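Long-range contacts in sensor-type histidine kinase prrB (Mycobacterium tuberculosis, PDB 1YSR), which catalyses ATP-dependent phosphorylation of protein histidine as the sensor kinase of the PrrB/PrrA two-component system, this C-terminal piece being its ATP-binding domain: residues I80-N85 against A140-R145; S31-P36 against L66-A71. All blocks are in the same frame, centred on the assembly; numbering follows the deposited sequence.

Contact 1 of 2, residues I80-N85 against A140-R145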
loop_
_atom_site.group_PDB
_atom_site.type_symbol
_atom_site.label_atom_id
_atom_site.label_comp_id
_atom_site.label_asym_id
_atom_site.label_seq_id
_atom_site.Cartn_x
_atom_site.Cartn_y
_atom_site.Cartn_z
ATOM N N ILE A 80 13.547 7.090 -2.224
ATOM C CA ILE A 80 12.492 7.195 -3.222
ATOM C C ILE A 80 12.701 8.544 -3.914
ATOM O O ILE A 80 12.938 9.548 -3.260
ATOM C CB ILE A 80 11.126 7.236 -2.515
ATOM C CG1 ILE A 80 10.868 5.891 -1.798
ATOM C CG2 ILE A 80 9.951 7.580 -3.506
ATOM C CD1 ILE A 80 9.715 5.941 -0.790
ATOM N N ALA A 81 12.622 8.589 -5.230
ATOM C CA ALA A 81 12.771 9.896 -5.915
ATOM C C ALA A 81 11.675 10.116 -6.899
ATOM O O ALA A 81 11.262 9.166 -7.568
ATOM C CB ALA A 81 14.159 9.948 -6.655
ATOM N N ILE A 82 11.172 11.347 -6.962
ATOM C CA ILE A 82 10.171 11.699 -7.982
ATOM C C ILE A 82 10.867 12.781 -8.799
ATOM O O ILE A 82 11.145 13.897 -8.285
ATOM C CB ILE A 82 8.852 12.234 -7.361
ATOM C CG1 ILE A 82 8.203 11.145 -6.452
ATOM C CG2 ILE A 82 7.923 12.590 -8.419
ATOM C CD1 ILE A 82 8.294 11.391 -4.967
ATOM N N ASP A 83 11.339 12.381 -9.977
ATOM C CA ASP A 83 12.054 13.316 -10.905
ATOM C C ASP A 83 11.120 13.885 -11.971
ATOM O O ASP A 83 10.297 13.144 -12.488
ATOM C CB ASP A 83 13.170 12.517 -11.632
ATOM C CG ASP A 83 14.409 12.403 -10.820
ATOM O OD1 ASP A 83 15.213 13.350 -10.870
ATOM O OD2 ASP A 83 14.594 11.356 -10.155
ATOM N N ASP A 84 11.188 15.182 -12.296
ATOM C CA ASP A 84 10.293 15.715 -13.329
ATOM C C ASP A 84 11.081 16.649 -14.294
ATOM O O ASP A 84 12.229 17.032 -14.006
ATOM C CB ASP A 84 9.037 16.407 -12.751
ATOM C CG ASP A 84 9.371 17.716 -12.035
ATOM O OD1 ASP A 84 9.839 18.683 -12.679
ATOM O OD2 ASP A 84 9.193 17.799 -10.808
ATOM N N ASN A 85 10.445 16.938 -15.417
ATOM C CA ASN A 85 11.061 17.737 -16.490
ATOM C C ASN A 85 10.417 19.131 -16.491
ATOM O O ASN A 85 10.448 19.856 -17.486
ATOM C CB ASN A 85 10.879 17.030 -17.865
ATOM C CG ASN A 85 9.460 17.177 -18.405
ATOM O OD1 ASN A 85 8.514 17.390 -17.642
ATOM N ND2 ASN A 85 9.303 17.114 -19.740
ATOM N N ALA A 140 12.346 19.336 -10.999
ATOM C CA ALA A 140 12.638 19.027 -9.612
ATOM C C ALA A 140 12.906 17.529 -9.446
ATOM O O ALA A 140 12.362 16.717 -10.203
ATOM C CB ALA A 140 11.450 19.443 -8.779
ATOM N N ARG A 141 13.722 17.181 -8.448
ATOM C CA ARG A 141 13.871 15.837 -7.998
ATOM C C ARG A 141 13.527 15.894 -6.492
ATOM O O ARG A 141 14.247 16.551 -5.690
ATOM C CB ARG A 141 15.318 15.404 -8.201
ATOM C CG ARG A 141 15.665 14.055 -7.632
ATOM C CD ARG A 141 16.976 13.552 -8.281
ATOM N NE ARG A 141 17.659 12.681 -7.359
ATOM C CZ ARG A 141 17.524 11.371 -7.363
ATOM N NH1 ARG A 141 16.761 10.804 -8.273
ATOM N NH2 ARG A 141 18.179 10.637 -6.472
ATOM N N LEU A 142 12.410 15.277 -6.116
ATOM C CA LEU A 142 12.060 15.206 -4.708
ATOM C C LEU A 142 12.485 13.856 -4.190
ATOM O O LEU A 142 12.086 12.822 -4.745
ATOM C CB LEU A 142 10.547 15.369 -4.534
ATOM C CG LEU A 142 9.858 15.178 -3.165
ATOM C CD1 LEU A 142 10.467 15.931 -2.116
ATOM C CD2 LEU A 142 8.462 15.661 -3.351
ATOM N N VAL A 143 13.271 13.856 -3.112
ATOM C CA VAL A 143 13.860 12.662 -2.628
ATOM C C VAL A 143 13.386 12.402 -1.220
ATOM O O VAL A 143 13.504 13.258 -0.350
ATOM C CB VAL A 143 15.415 12.685 -2.604
ATOM C CG1 VAL A 143 15.886 11.289 -2.289
ATOM C CG2 VAL A 143 15.988 13.070 -3.935
ATOM N N LEU A 144 12.836 11.219 -0.997
ATOM C CA LEU A 144 12.396 10.866 0.381
ATOM C C LEU A 144 13.308 9.806 0.822
ATOM O O LEU A 144 13.433 8.812 0.144
ATOM C CB LEU A 144 11.026 10.243 0.380
ATOM C CG LEU A 144 9.785 10.953 -0.051
ATOM C CD1 LEU A 144 8.708 10.443 0.904
ATOM C CD2 LEU A 144 9.952 12.425 0.026
ATOM N N ARG A 145 13.989 10.009 1.939
ATOM C CA ARG A 145 14.915 9.021 2.430
ATOM C C ARG A 145 14.376 8.395 3.713
ATOM O O ARG A 145 14.272 9.067 4.723
ATOM C CB ARG A 145 16.269 9.652 2.670
ATOM C CG ARG A 145 16.977 10.018 1.400
ATOM C CD ARG A 145 18.329 10.638 1.673
ATOM N NE ARG A 145 18.544 11.844 0.890
ATOM C CZ ARG A 145 19.064 11.830 -0.322
ATOM N NH1 ARG A 145 19.393 10.672 -0.855
ATOM N NH2 ARG A 145 19.251 12.944 -0.998
#
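Antiparallel pairing of strands 77-84 and 140-147 forms the buried middle of the mixed sheet in this GHKL-type (Bergerat) ATPase fold. Ile80, Ile82 and Ala140 give up most surface. Ile80 and Leu144 make a hydrogen-bonded pair, Leu144 N donating to Ile80 O at 2.8 Å in the carbonyl plane; their side chains start alongside each other, CB to CB 4.2 Å. Ile82 pairs likewise with Leu142. Its CG1 lies anti to the carbonyl carbon (chi1 -61°), and CD1 comes to 4.5 Å from Leu142 CG on the face packed against Ala54 of helix 44-61. Ala140 is gripped at both polar ends by Asp84: its O takes Asp84 N at 2.8 Å, nearly along the C=O axis, while its N reaches Asp84 OD1 from above the carboxylate plane. Asp84 OD1 also accepts Gly86 N, fixing the first residue of the Asp-Asn-Gly sequence, consistent with the G1 box of the family's nucleotide pocket. On the other face the extended Arg141 runs beside Asp83, whose OD1 bonds to Ser135. The salt bridge uses the syn lone pair of Asp83 OD2, 2.9 Å from Arg141 NH1, and Ala81 CB sits over one guanidinium face, 3.2 Å from that same NH1.

Contact 2 of 2, residues S31-P36 against L66-A71; sequences SLVPSP and LVQLSA
This is the parallel edge pairing of the mixed sheet in the alpha/beta sandwich of the ATP-binding domain: strand 29-32 lies beside strand 66-74, with helix 10-24 on one face, and then runs on as a loop alongside it. Leu69 N donates to Ser31 O at 2.8 Å, almost straight (174°), and Leu69 O takes Val33 N nearly along its C=O axis at 2.9 Å, so Leu69 is held on both sides of Leu32. Leu32 CG is anti to the backbone N (chi1 170°), and CD1 reaches over to Leu69 O at 3.3 Å, with Leu69 CB farther off. Val33 crosses Gln68 obliquely, its CG2 lying against the extended side chain, CB through OE1, about equally near to each (CG2 to Gln68 CB 3.9 Å). Beyond the strand, Ser35 OG replaces a backbone acceptor: it receives Ala71 N at 3.2 Å and donates to Val33 O at 2.8 Å, bracing the loop against the neighbouring strand. Pro36 packs on Arg23 of the second subunit. One water joins Ser31 OG to Val67 O. Leu32 and Leu69 face helix 10-24, touching Leu14 and Ala18 respectively, while Ser70 and Gln68 bond through their backbones to strand 77-84 on the inner side.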
loop_
_atom_site.group_PDB
_atom_site.type_symbol
_atom_site.label_atom_id
_atom_site.label_comp_id
_atom_site.label_asym_id
_atom_site.label_seq_id
_atom_site.Cartn_x
_atom_site.Cartn_y
_atom_site.Cartn_z
ATOM N N SER A 31 6.156 7.034 -15.097
ATOM C CA SER A 31 6.470 5.652 -14.976
ATOM C C SER A 31 7.447 5.387 -13.842
ATOM O O SER A 31 8.162 6.284 -13.373
ATOM C CB SER A 31 7.136 5.181 -16.278
ATOM O OG SER A 31 8.469 5.691 -16.288
ATOM N N LEU A 32 7.438 4.145 -13.382
ATOM C CA LEU A 32 8.445 3.669 -12.476
ATOM C C LEU A 32 9.596 3.158 -13.316
ATOM O O LEU A 32 9.418 2.169 -14.100
ATOM C CB LEU A 32 7.891 2.478 -11.708
ATOM C CG LEU A 32 8.931 1.725 -10.870
ATOM C CD1 LEU A 32 9.501 2.672 -9.797
ATOM C CD2 LEU A 32 8.296 0.513 -10.213
ATOM N N VAL A 33 10.757 3.764 -13.096
ATOM C CA VAL A 33 12.049 3.325 -13.590
ATOM C C VAL A 33 12.462 1.970 -12.985
ATOM O O VAL A 33 12.239 1.731 -11.795
ATOM C CB VAL A 33 13.020 4.433 -13.154
ATOM C CG1 VAL A 33 14.339 3.921 -12.612
ATOM C CG2 VAL A 33 13.111 5.554 -14.220
ATOM N N PRO A 34 13.122 1.077 -13.773
ATOM C CA PRO A 34 13.505 -0.242 -13.267
ATOM C C PRO A 34 14.131 -0.150 -11.879
ATOM O O PRO A 34 15.119 0.580 -11.712
ATOM C CB PRO A 34 14.576 -0.695 -14.297
ATOM C CG PRO A 34 14.075 -0.174 -15.556
ATOM C CD PRO A 34 13.570 1.250 -15.176
ATOM N N SER A 35 13.535 -0.826 -10.888
ATOM C CA SER A 35 13.975 -0.677 -9.494
ATOM C C SER A 35 13.902 -2.030 -8.780
ATOM O O SER A 35 13.002 -2.784 -9.038
ATOM C CB SER A 35 13.055 0.283 -8.712
ATOM O OG SER A 35 13.059 1.648 -9.151
ATOM N N PRO A 36 14.804 -2.275 -7.809
ATOM C CA PRO A 36 14.654 -3.515 -7.057
ATOM C C PRO A 36 13.445 -3.359 -6.196
ATOM O O PRO A 36 13.062 -2.216 -5.874
ATOM C CB PRO A 36 15.875 -3.531 -6.158
ATOM C CG PRO A 36 16.248 -2.044 -5.973
ATOM C CD PRO A 36 15.924 -1.451 -7.332
ATOM N N LEU A 66 6.873 15.003 -18.134
ATOM C CA LEU A 66 7.588 13.744 -17.902
ATOM C C LEU A 66 7.945 13.680 -16.395
ATOM O O LEU A 66 8.473 14.655 -15.802
ATOM C CB LEU A 66 8.888 13.625 -18.766
ATOM C CG LEU A 66 9.848 12.468 -18.532
ATOM C CD1 LEU A 66 9.236 11.219 -19.164
ATOM C CD2 LEU A 66 11.197 12.791 -19.291
ATOM N N VAL A 67 7.586 12.553 -15.802
ATOM C CA VAL A 67 7.887 12.208 -14.409
ATOM C C VAL A 67 8.385 10.764 -14.331
ATOM O O VAL A 67 7.813 9.863 -14.979
ATOM C CB VAL A 67 6.608 12.338 -13.516
ATOM C CG1 VAL A 67 6.869 11.748 -12.108
ATOM C CG2 VAL A 67 6.145 13.801 -13.460
ATOM N N GLN A 68 9.430 10.526 -13.552
ATOM C CA GLN A 68 9.937 9.189 -13.323
ATOM C C GLN A 68 10.026 8.997 -11.853
ATOM O O GLN A 68 10.632 9.857 -11.140
ATOM C CB GLN A 68 11.368 9.054 -13.886
ATOM C CG GLN A 68 11.354 9.088 -15.427
ATOM C CD GLN A 68 12.769 9.043 -16.022
ATOM O OE1 GLN A 68 13.783 9.204 -15.315
ATOM N NE2 GLN A 68 12.830 8.798 -17.310
ATOM N N LEU A 69 9.462 7.878 -11.405
ATOM C CA LEU A 69 9.547 7.449 -10.004
ATOM C C LEU A 69 10.661 6.402 -9.914
ATOM O O LEU A 69 10.839 5.560 -10.815
ATOM C CB LEU A 69 8.232 6.792 -9.601
ATOM C CG LEU A 69 6.999 7.647 -9.900
ATOM C CD1 LEU A 69 5.624 6.947 -9.505
ATOM C CD2 LEU A 69 7.123 9.115 -9.312
ATOM N N SER A 70 11.371 6.397 -8.800
ATOM C CA SER A 70 12.372 5.349 -8.571
ATOM C C SER A 70 12.538 5.024 -7.105
ATOM O O SER A 70 12.241 5.850 -6.265
ATOM C CB SER A 70 13.724 5.730 -9.127
ATOM O OG SER A 70 14.199 6.973 -8.634
ATOM N N ALA A 71 13.091 3.840 -6.836
ATOM C CA ALA A 71 13.471 3.438 -5.482
ATOM C C ALA A 71 14.787 2.708 -5.573
ATOM O O ALA A 71 14.962 1.785 -6.412
ATOM C CB ALA A 71 12.399 2.523 -4.877
HETATM O O HOH W 1 8.145 8.348 -17.388
HETATM O O HOH W 2 16.129 2.264 -9.060
#

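From the N terminus, contact 2 comes first: residues 31-36 finish the edge strand and run on into a loop, and the chain passes through strand 39-42 and helix 44-61 before 66-71 closes that loop. A turn then leads into strand 77-84, whose later half opens contact 1. The second loop carries helix 94-98, the unmodelled residues 103-113, helix 117-125 and strand 129-134 before 140-145 returns. The two loops therefore follow in series, neither crossing nor nesting. Strands 66-74 and 77-84 are neighbours, so the contacts merge into one sheet: Asp83 N probably donates to Gln68 O (2.9 Å), and Ile82 CG1 packs on Leu69 CD2. Together they tie the N-terminal edge to the C-terminal strands.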